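Local coordinates for biuret hydrolase (Pseudomonas sp., PDB 6C62), which hydrolyses 1-carboxybiuret to urea-1,3-dicarboxylate and ammonia in bacterial atrazine degradation, as a member of the amidase family, at residues 15-19 against 52-56; 303-308 against 338-343. All blocks are in the same frame, centred on the assembly; numbering follows the deposited sequence. Where two conformers were deposited one is given.

Contact 1: residues 15-19 against 52-56; sequences TSARD and AIDVR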
loop_
_atom_site.group_PDB
_atom_site.type_symbol
_atom_site.label_atom_id
_atom_site.label_comp_id
_atom_site.label_asym_id
_atom_site.label_seq_id
_atom_site.Cartn_x
_atom_site.Cartn_y
_atom_site.Cartn_z
ATOM N N THR A 15 -28.075 -38.597 17.447
ATOM C CA THR A 15 -26.733 -39.116 17.512
ATOM C C THR A 15 -25.943 -38.228 18.457
ATOM O O THR A 15 -26.194 -37.015 18.554
ATOM C CB THR A 15 -26.097 -39.183 16.102
ATOM O OG1 THR A 15 -24.764 -39.725 16.144
ATOM C CG2 THR A 15 -26.047 -37.813 15.538
ATOM N N SER A 16 -24.973 -38.808 19.165
ATOM C CA SER A 16 -24.078 -38.033 19.961
ATOM C C SER A 16 -23.009 -37.368 19.072
ATOM O O SER A 16 -22.657 -37.865 17.981
ATOM C CB SER A 16 -23.431 -38.891 21.025
ATOM O OG SER A 16 -22.443 -39.754 20.497
ATOM N N ALA A 17 -22.491 -36.250 19.553
ATOM C CA ALA A 17 -21.389 -35.595 18.869
ATOM C C ALA A 17 -20.161 -36.504 18.826
ATOM O O ALA A 17 -19.412 -36.559 17.829
ATOM C CB ALA A 17 -21.067 -34.249 19.526
ATOM N N ARG A 18 -19.925 -37.215 19.919
ATOM C CA ARG A 18 -18.808 -38.141 19.957
ATOM C C ARG A 18 -18.950 -39.226 18.876
ATOM O O ARG A 18 -17.951 -39.574 18.231
ATOM C CB ARG A 18 -18.647 -38.746 21.362
ATOM C CG ARG A 18 -17.523 -39.759 21.548
ATOM C CD ARG A 18 -16.192 -39.064 21.279
ATOM N NE ARG A 18 -15.070 -39.971 21.413
ATOM C CZ ARG A 18 -14.459 -40.298 22.540
ATOM N NH1 ARG A 18 -13.453 -41.187 22.496
ATOM N NH2 ARG A 18 -14.802 -39.751 23.701
ATOM N N ASP A 19 -20.142 -39.767 18.670
ATOM C CA ASP A 19 -20.323 -40.752 17.561
ATOM C C ASP A 19 -20.080 -40.171 16.172
ATOM O O ASP A 19 -19.535 -40.847 15.287
ATOM C CB ASP A 19 -21.748 -41.363 17.572
ATOM C CG ASP A 19 -21.957 -42.402 18.699
ATOM O OD1 ASP A 19 -20.982 -42.824 19.346
ATOM O OD2 ASP A 19 -23.120 -42.808 18.912
ATOM N N ALA A 52 -17.366 -32.353 24.947
ATOM C CA ALA A 52 -17.864 -31.106 25.549
ATOM C C ALA A 52 -19.231 -30.684 25.020
ATOM O O ALA A 52 -20.059 -30.162 25.765
ATOM C CB ALA A 52 -16.840 -29.970 25.406
ATOM N N ILE A 53 -19.473 -30.862 23.725
ATOM C CA ILE A 53 -20.788 -30.601 23.150
ATOM C C ILE A 53 -21.849 -31.563 23.775
ATOM O O ILE A 53 -22.958 -31.120 24.133
ATOM C CB ILE A 53 -20.787 -30.791 21.607
ATOM C CG1 ILE A 53 -19.921 -29.733 20.896
ATOM C CG2 ILE A 53 -22.214 -30.810 21.030
ATOM C CD1 ILE A 53 -20.384 -28.321 21.096
ATOM N N ASP A 54 -21.536 -32.853 23.895
ATOM C CA ASP A 54 -22.469 -33.809 24.533
ATOM C C ASP A 54 -22.754 -33.412 26.006
ATOM O O ASP A 54 -23.901 -33.427 26.434
ATOM C CB ASP A 54 -22.011 -35.275 24.438
ATOM C CG ASP A 54 -21.928 -35.796 22.965
ATOM O OD1 ASP A 54 -22.825 -35.375 22.117
ATOM O OD2 ASP A 54 -20.928 -36.598 22.652
ATOM N N VAL A 55 -21.753 -32.951 26.736
ATOM C CA VAL A 55 -22.000 -32.433 28.089
ATOM C C VAL A 55 -22.983 -31.245 28.104
ATOM O O VAL A 55 -23.926 -31.242 28.950
ATOM C CB VAL A 55 -20.687 -32.115 28.819
ATOM C CG1 VAL A 55 -20.851 -31.172 30.039
ATOM C CG2 VAL A 55 -20.001 -33.427 29.163
ATOM N N ARG A 56 -22.813 -30.290 27.181
ATOM C CA ARG A 56 -23.698 -29.162 27.121
ATOM C C ARG A 56 -25.125 -29.540 26.788
ATOM O O ARG A 56 -26.108 -29.002 27.354
ATOM C CB ARG A 56 -23.192 -28.084 26.127
ATOM C CG ARG A 56 -21.925 -27.401 26.636
ATOM C CD ARG A 56 -21.148 -26.640 25.569
ATOM N NE ARG A 56 -21.808 -25.394 25.254
ATOM C CZ ARG A 56 -21.437 -24.593 24.251
ATOM N NH1 ARG A 56 -20.407 -24.915 23.473
ATOM N NH2 ARG A 56 -22.101 -23.464 24.028
#
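The carboxylate of Asp-54 takes two backbone N-H groups at the start of helix 17-35. Its OD1 lies 2.7 Å from Ala-17 N, with an N-H...O angle of 155°, and its OD2 lies 3.0 Å from Arg-18 N, nearly as straight at 154°. Each oxygen offers its syn lone pair, the one on the side of its twin, so this bidentate pair of bonds fixes the rotation of the carboxylate. Asp-54 CG stands anti to its carbonyl carbon (chi1 -63°), which directs the group to the helix start. Aspartate suits the place: its short chain holds both oxygens level with the two N-H groups with few torsions to fix, and its charge probably interacts favourably with the positive end of the helix dipole. Ala-17 CB lies beside the carboxylate, 3.3 Å from Asp-54 OD1, and also meets Ile-53 CG2 at 3.9 Å. The guanidinium of Arg-18 turns away from Asp-54 to salt bridges with Glu-22 and Asp-51. The third N-H of the helix start is taken locally, as Ser-16 OG accepts from Asp-19 N at 2.9 Å. The arrangement is a serine N-cap completed by a carboxylate from another helix, which joins helices 17-35 and 43-58.

Contact 2: residues 303-308 against 338-343; sequences VITASE and QPVAWY
Tyr-343 lays its ring alongside helix 294-312, passing Ile-304 and Ser-307 on its way to Glu-308. With CG anti to the backbone N (chi1 -179°), the ring runs along 303-308 from beside Ile-304 toward Glu-308; its CE1 comes within 3.9 Å of Ile-304 CG1, the two side chains crossing at about a right angle. A tyrosine serves here because its ring packs on aliphatic carbon while its hydroxyl still reaches a polar partner. Tyr-343 OH donates to Glu-308 OE2 over 2.6 Å, the oxygen being met on its anti side and lying near the ring plane, at the edge. Carboxylate and ring planes stand 50° apart. Gln-347 and Ser-205 bond to the hydroxyl and to OE2 respectively, so both ends of this buried bond have a second partner.

Just ahead of helix 340-360, the extended chain of Gln-338 brings its amide to the backbone of helix 294-312. Gln-338 NE2 donates to Val-303 O at 3.1 Å with an angle of 154°. That carbonyl also accepts the helical bond from Ser-307 N, and the two donors approach from opposite faces of its plane. Ala-306 suits its place because its small CB admits Gln-338 OE1 to 3.2 Å. Ser-307 OG also lies beside the amide, but its bond goes to Gly-335 O. Val-303 CG1 packs against both Gln-338 NE2 and Trp-342 CB, 3.8 Å from the latter. The Trp-342 ring has Pro-339 CD over one face and meets an aromatic side chain of another protein's chain. Val-303 O and Gln-338 NE2 thus satisfy each other inside the interface, and Glu-308 OE2, bonded to the hydroxyls of Tyr-343 and Ser-205, is probably helped to stay charged although buried.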
loop_
_atom_site.group_PDB
_atom_site.type_symbol
_atom_site.label_atom_id
_atom_site.label_comp_id
_atom_site.label_asym_id
_atom_site.label_seq_id
_atom_site.Cartn_x
_atom_site.Cartn_y
_atom_site.Cartn_z
ATOM N N VAL A 303 1.863 -10.375 -11.284
ATOM C CA VAL A 303 3.046 -9.599 -10.943
ATOM C C VAL A 303 3.181 -9.363 -9.460
ATOM O O VAL A 303 4.252 -9.601 -8.907
ATOM C CB VAL A 303 3.082 -8.273 -11.791
ATOM C CG1 VAL A 303 4.102 -7.306 -11.243
ATOM C CG2 VAL A 303 3.442 -8.584 -13.243
ATOM N N ILE A 304 2.140 -8.910 -8.827
ATOM C CA ILE A 304 2.145 -8.626 -7.388
ATOM C C ILE A 304 2.351 -9.904 -6.574
ATOM O O ILE A 304 3.049 -9.919 -5.626
ATOM C CB ILE A 304 0.836 -7.915 -7.008
ATOM C CG1 ILE A 304 0.936 -6.469 -7.524
ATOM C CG2 ILE A 304 0.557 -7.894 -5.511
ATOM C CD1 ILE A 304 -0.393 -5.720 -7.579
ATOM N N THR A 305 1.719 -10.969 -7.003
ATOM C CA THR A 305 1.793 -12.271 -6.334
ATOM C C THR A 305 3.231 -12.762 -6.311
ATOM O O THR A 305 3.720 -13.165 -5.271
ATOM C CB THR A 305 0.881 -13.296 -7.030
ATOM O OG1 THR A 305 -0.498 -12.943 -6.752
ATOM C CG2 THR A 305 1.173 -14.688 -6.563
ATOM N N ALA A 306 3.870 -12.764 -7.475
ATOM C CA ALA A 306 5.205 -13.324 -7.569
ATOM C C ALA A 306 6.214 -12.525 -6.734
ATOM O O ALA A 306 7.051 -13.087 -6.101
ATOM C CB ALA A 306 5.653 -13.388 -9.017
ATOM N N SER A 307 6.162 -11.197 -6.817
ATOM C CA SER A 307 7.101 -10.399 -6.036
ATOM C C SER A 307 6.830 -10.458 -4.516
ATOM O O SER A 307 7.796 -10.600 -3.745
ATOM C CB SER A 307 7.111 -8.970 -6.543
ATOM O OG SER A 307 7.826 -8.981 -7.765
ATOM N N GLU A 308 5.581 -10.286 -4.109
ATOM C CA GLU A 308 5.288 -10.277 -2.688
ATOM C C GLU A 308 5.521 -11.706 -2.094
ATOM O O GLU A 308 6.106 -11.817 -1.064
ATOM C CB GLU A 308 3.853 -9.850 -2.387
ATOM C CG GLU A 308 3.604 -8.386 -2.494
ATOM C CD GLU A 308 2.230 -7.874 -1.967
ATOM O OE1 GLU A 308 1.566 -8.514 -1.121
ATOM O OE2 GLU A 308 1.817 -6.729 -2.389
ATOM N N GLN A 338 11.926 -9.573 -10.287
ATOM C CA GLN A 338 11.088 -8.717 -11.117
ATOM C C GLN A 338 11.441 -7.250 -10.872
ATOM O O GLN A 338 11.603 -6.816 -9.727
ATOM C CB GLN A 338 9.585 -8.926 -10.839
ATOM C CG GLN A 338 9.060 -10.229 -11.369
ATOM C CD GLN A 338 7.656 -10.553 -10.971
ATOM O OE1 GLN A 338 7.202 -11.655 -11.217
ATOM N NE2 GLN A 338 6.931 -9.587 -10.406
ATOM N N PRO A 339 11.652 -6.486 -11.958
ATOM C CA PRO A 339 11.789 -5.007 -11.776
ATOM C C PRO A 339 10.700 -4.385 -10.848
ATOM O O PRO A 339 9.553 -4.741 -10.910
ATOM C CB PRO A 339 11.647 -4.470 -13.203
ATOM C CG PRO A 339 12.154 -5.614 -14.086
ATOM C CD PRO A 339 11.766 -6.893 -13.372
ATOM N N VAL A 340 11.115 -3.500 -9.967
ATOM C CA VAL A 340 10.232 -2.770 -9.091
ATOM C C VAL A 340 9.253 -1.919 -9.922
ATOM O O VAL A 340 8.119 -1.696 -9.491
ATOM C CB VAL A 340 11.013 -1.912 -8.085
ATOM C CG1 VAL A 340 11.729 -0.748 -8.765
ATOM C CG2 VAL A 340 10.078 -1.423 -6.978
ATOM N N ALA A 341 9.628 -1.491 -11.123
ATOM C CA ALA A 341 8.639 -0.782 -11.958
ATOM C C ALA A 341 7.366 -1.595 -12.249
ATOM O O ALA A 341 6.244 -1.005 -12.336
ATOM C CB ALA A 341 9.277 -0.375 -13.259
ATOM N N TRP A 342 7.521 -2.924 -12.386
ATOM C CA TRP A 342 6.354 -3.771 -12.745
ATOM C C TRP A 342 5.415 -3.796 -11.550
ATOM O O TRP A 342 4.181 -3.667 -11.705
ATOM C CB TRP A 342 6.756 -5.196 -13.031
ATOM C CG TRP A 342 7.628 -5.375 -14.219
ATOM C CD1 TRP A 342 8.013 -4.430 -15.107
ATOM C CD2 TRP A 342 8.178 -6.625 -14.679
ATOM N NE1 TRP A 342 8.816 -5.017 -16.085
ATOM C CE2 TRP A 342 8.936 -6.352 -15.827
ATOM C CE3 TRP A 342 8.081 -7.955 -14.231
ATOM C CZ2 TRP A 342 9.590 -7.366 -16.553
ATOM C CZ3 TRP A 342 8.796 -8.946 -14.923
ATOM C CH2 TRP A 342 9.492 -8.644 -16.096
ATOM N N TYR A 343 6.018 -3.952 -10.347
ATOM C CA TYR A 343 5.194 -3.979 -9.101
ATOM C C TYR A 343 4.419 -2.668 -8.931
ATOM O O TYR A 343 3.217 -2.644 -8.627
ATOM C CB TYR A 343 6.088 -4.275 -7.905
ATOM C CG TYR A 343 5.322 -4.344 -6.607
ATOM C CD1 TYR A 343 4.667 -5.525 -6.239
ATOM C CD2 TYR A 343 5.136 -3.198 -5.794
ATOM C CE1 TYR A 343 3.869 -5.583 -5.104
ATOM C CE2 TYR A 343 4.384 -3.279 -4.637
ATOM C CZ TYR A 343 3.766 -4.473 -4.283
ATOM O OH TYR A 343 3.016 -4.574 -3.126
#

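Overall arrangement
Contacts 1 and 2 lie on opposite sides of the chain's centre, their centres 50 Å apart, and share no helix. Contact 1 joins two helices of the N-terminal part in a partly buried setting that no other chain of the assembly touches. Contact 2 is fully buried and joins helices 294-312 and 340-360 where a second copy of the protein and chains of another protein also pack. The chemistry follows: the partly buried contact covers little surface and relies on one carboxylate for backbone N-H groups at a helix start, whereas the buried contact at the subunit interface spreads over apolar side chains, with an amide and a tyrosine–glutamate pair inside. Both lie away from the annotated active-site residues.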